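Local coordinates for suppressor of fused family protein (Neisseria gonorrhoeae, PDB 3K5J) that is of unknown function but resembles the N-terminal domain of human Suppressor of fused and may, like it, bind other proteins, at residues Gly23-Leu28 with Asp37-Gln42. Numbering follows the deposited sequence.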
loop_
_atom_site.group_PDB
_atom_site.type_symbol
_atom_site.label_atom_id
_atom_site.label_comp_id
_atom_site.label_asym_id
_atom_site.label_seq_id
_atom_site.Cartn_x
_atom_site.Cartn_y
_atom_site.Cartn_z
ATOM N N GLY A 23 6.484 -14.904 1.719
ATOM C CA GLY A 23 7.261 -13.882 2.388
ATOM C C GLY A 23 8.581 -13.658 1.714
ATOM O O GLY A 23 9.229 -14.604 1.232
ATOM N N PHE A 24 8.994 -12.392 1.729
ATOM C CA PHE A 24 10.254 -11.904 1.150
ATOM C C PHE A 24 11.066 -11.222 2.234
ATOM O O PHE A 24 10.524 -10.616 3.184
ATOM C CB PHE A 24 9.982 -10.918 0.040
ATOM C CG PHE A 24 9.212 -11.518 -1.104
ATOM C CD1 PHE A 24 9.897 -12.201 -2.098
ATOM C CD2 PHE A 24 7.864 -11.456 -1.173
ATOM C CE1 PHE A 24 9.212 -12.753 -3.157
ATOM C CE2 PHE A 24 7.177 -12.033 -2.259
ATOM C CZ PHE A 24 7.853 -12.677 -3.205
ATOM N N THR A 25 12.383 -11.332 2.098
ATOM C CA THR A 25 13.352 -10.756 3.005
ATOM C C THR A 25 14.528 -10.140 2.247
ATOM O O THR A 25 14.668 -10.334 1.031
ATOM C CB THR A 25 13.921 -11.852 3.973
ATOM O OG1 THR A 25 14.657 -12.789 3.198
ATOM C CG2 THR A 25 12.839 -12.580 4.792
ATOM N N TRP A 26 15.349 -9.380 2.969
ATOM C CA TRP A 26 16.582 -8.797 2.419
ATOM C C TRP A 26 17.790 -9.246 3.227
ATOM O O TRP A 26 17.762 -9.292 4.457
ATOM C CB TRP A 26 16.546 -7.275 2.434
ATOM C CG TRP A 26 15.647 -6.681 1.394
ATOM C CD1 TRP A 26 16.053 -6.086 0.232
ATOM C CD2 TRP A 26 14.199 -6.555 1.415
ATOM N NE1 TRP A 26 14.954 -5.630 -0.475
ATOM C CE2 TRP A 26 13.810 -5.922 0.216
ATOM C CE3 TRP A 26 13.195 -6.950 2.303
ATOM C CZ2 TRP A 26 12.482 -5.628 -0.075
ATOM C CZ3 TRP A 26 11.877 -6.698 1.978
ATOM C CH2 TRP A 26 11.540 -6.067 0.773
ATOM N N THR A 27 18.866 -9.561 2.526
ATOM C CA THR A 27 20.165 -9.778 3.162
ATOM C C THR A 27 21.183 -8.699 2.732
ATOM O O THR A 27 22.249 -8.617 3.298
ATOM C CB THR A 27 20.707 -11.194 2.893
ATOM O OG1 THR A 27 20.859 -11.385 1.483
ATOM C CG2 THR A 27 19.801 -12.282 3.471
ATOM N N LEU A 28 20.792 -7.840 1.796
ATOM C CA LEU A 28 21.554 -6.748 1.299
ATOM C C LEU A 28 20.596 -5.632 0.970
ATOM O O LEU A 28 19.510 -5.906 0.468
ATOM C CB LEU A 28 22.179 -7.219 -0.031
ATOM C CG LEU A 28 23.307 -6.492 -0.675
ATOM C CD1 LEU A 28 24.550 -6.744 0.165
ATOM C CD2 LEU A 28 23.412 -7.067 -2.072
ATOM N N ASP A 37 15.136 -6.842 9.483
ATOM C CA ASP A 37 14.098 -7.884 9.452
ATOM C C ASP A 37 12.815 -7.498 8.711
ATOM O O ASP A 37 11.888 -8.304 8.656
ATOM C CB ASP A 37 13.706 -8.416 10.838
ATOM C CG ASP A 37 14.880 -8.869 11.626
ATOM O OD1 ASP A 37 15.682 -9.641 11.072
ATOM O OD2 ASP A 37 14.999 -8.431 12.825
ATOM N N PHE A 38 12.793 -6.336 8.070
ATOM C CA PHE A 38 11.614 -5.938 7.301
ATOM C C PHE A 38 11.271 -6.997 6.276
ATOM O O PHE A 38 12.141 -7.545 5.588
ATOM C CB PHE A 38 11.881 -4.608 6.576
ATOM C CG PHE A 38 10.738 -4.134 5.713
ATOM C CD1 PHE A 38 9.610 -3.560 6.269
ATOM C CD2 PHE A 38 10.843 -4.206 4.332
ATOM C CE1 PHE A 38 8.587 -3.127 5.487
ATOM C CE2 PHE A 38 9.827 -3.720 3.534
ATOM C CZ PHE A 38 8.682 -3.201 4.111
ATOM N N GLN A 39 9.970 -7.265 6.133
ATOM C CA GLN A 39 9.479 -8.186 5.121
ATOM C C GLN A 39 8.392 -7.552 4.253
ATOM O O GLN A 39 7.771 -6.558 4.610
ATOM C CB GLN A 39 8.887 -9.474 5.711
ATOM C CG GLN A 39 9.904 -10.353 6.394
ATOM C CD GLN A 39 9.458 -11.792 6.547
ATOM O OE1 GLN A 39 9.103 -12.221 7.635
ATOM N NE2 GLN A 39 9.398 -12.518 5.419
ATOM N N VAL A 40 8.173 -8.171 3.093
ATOM C CA VAL A 40 6.944 -7.967 2.321
ATOM C C VAL A 40 6.292 -9.339 2.199
ATOM O O VAL A 40 6.974 -10.338 1.941
ATOM C CB VAL A 40 7.224 -7.343 0.927
ATOM C CG1 VAL A 40 5.998 -7.382 -0.010
ATOM C CG2 VAL A 40 7.728 -5.890 1.145
ATOM N N PHE A 41 4.992 -9.368 2.369
ATOM C CA PHE A 41 4.175 -10.573 2.137
ATOM C C PHE A 41 3.337 -10.383 0.892
ATOM O O PHE A 41 2.808 -9.309 0.670
ATOM C CB PHE A 41 3.265 -10.874 3.339
ATOM C CG PHE A 41 4.034 -11.274 4.567
ATOM C CD1 PHE A 41 4.704 -12.489 4.594
ATOM C CD2 PHE A 41 4.101 -10.443 5.692
ATOM C CE1 PHE A 41 5.429 -12.857 5.725
ATOM C CE2 PHE A 41 4.818 -10.827 6.833
ATOM C CZ PHE A 41 5.497 -12.005 6.853
ATOM N N GLN A 42 3.253 -11.435 0.074
ATOM C CA GLN A 42 2.501 -11.466 -1.174
ATOM C C GLN A 42 1.360 -12.475 -1.029
ATOM O O GLN A 42 1.616 -13.689 -0.860
ATOM C CB GLN A 42 3.421 -11.895 -2.297
ATOM C CG GLN A 42 2.799 -12.042 -3.658
ATOM C CD GLN A 42 3.670 -12.850 -4.576
ATOM O OE1 GLN A 42 4.011 -14.002 -4.246
ATOM N NE2 GLN A 42 3.997 -12.302 -5.737
HETATM O O HOH W 1 14.670 -8.574 5.667
HETATM O O HOH W 2 16.901 -7.380 7.245
#
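Phe24 and Val40 face each other as an antiparallel hydrogen-bonded pair where the edge strand 21-24 meets strand 39-43 at one end of the sheet, the two linked through short helix 30-34, yet the two backbone bonds are unequal. Phe24 N lies 2.9 Å from Val40 O, close to the line of that carbonyl (C=O...N 167°), whereas the return bond from Val40 N to Phe24 O is weak at 3.4 Å. The Gln39 side chain adds a further donor, NE2, 3.1 Å from Phe24 O. The acceptor sits almost in the Gln39 amide plane, but NE2 stands well above the Phe24 carbonyl plane. With CG anti to the carbonyl carbon (chi1 -67°) and the chain extended beyond it, Gln39 runs side by side with Thr25, whose CG2 packs against the amide. On the same face, covered by helix 2-15, Phe41 sets CD1 3.7 Å from Gly23 CA.

On the other face, with Phe24 and Val40, the loop residue Trp26 turns its benzo edge to segment 37-42. CH2 meets Val40 CG2 at 3.8 Å in the plane of the indole, and CZ3 approaches Phe38 CD2 at 3.6 Å. These two aromatics point the same way, but their planes are 35° apart, an oblique pairing; Ile31 touches both, and helix 77-91 packs on this group. Phe24 presents its ring edge, through CE2, to Gln42 CB, while Gln42 NE2 is bonded to Tyr54 and Glu74.

Beyond Thr25 and Gln39 the backbones part, and water 1 spans the gap, accepting from Trp26 N (2.9 Å) and donating to Phe38 O. Direct backbone bonding thus ends at Phe24 O, which takes the Gln39 amide bond besides the weak one from Val40 N; thereafter the water bridge and the indole edge make the contact.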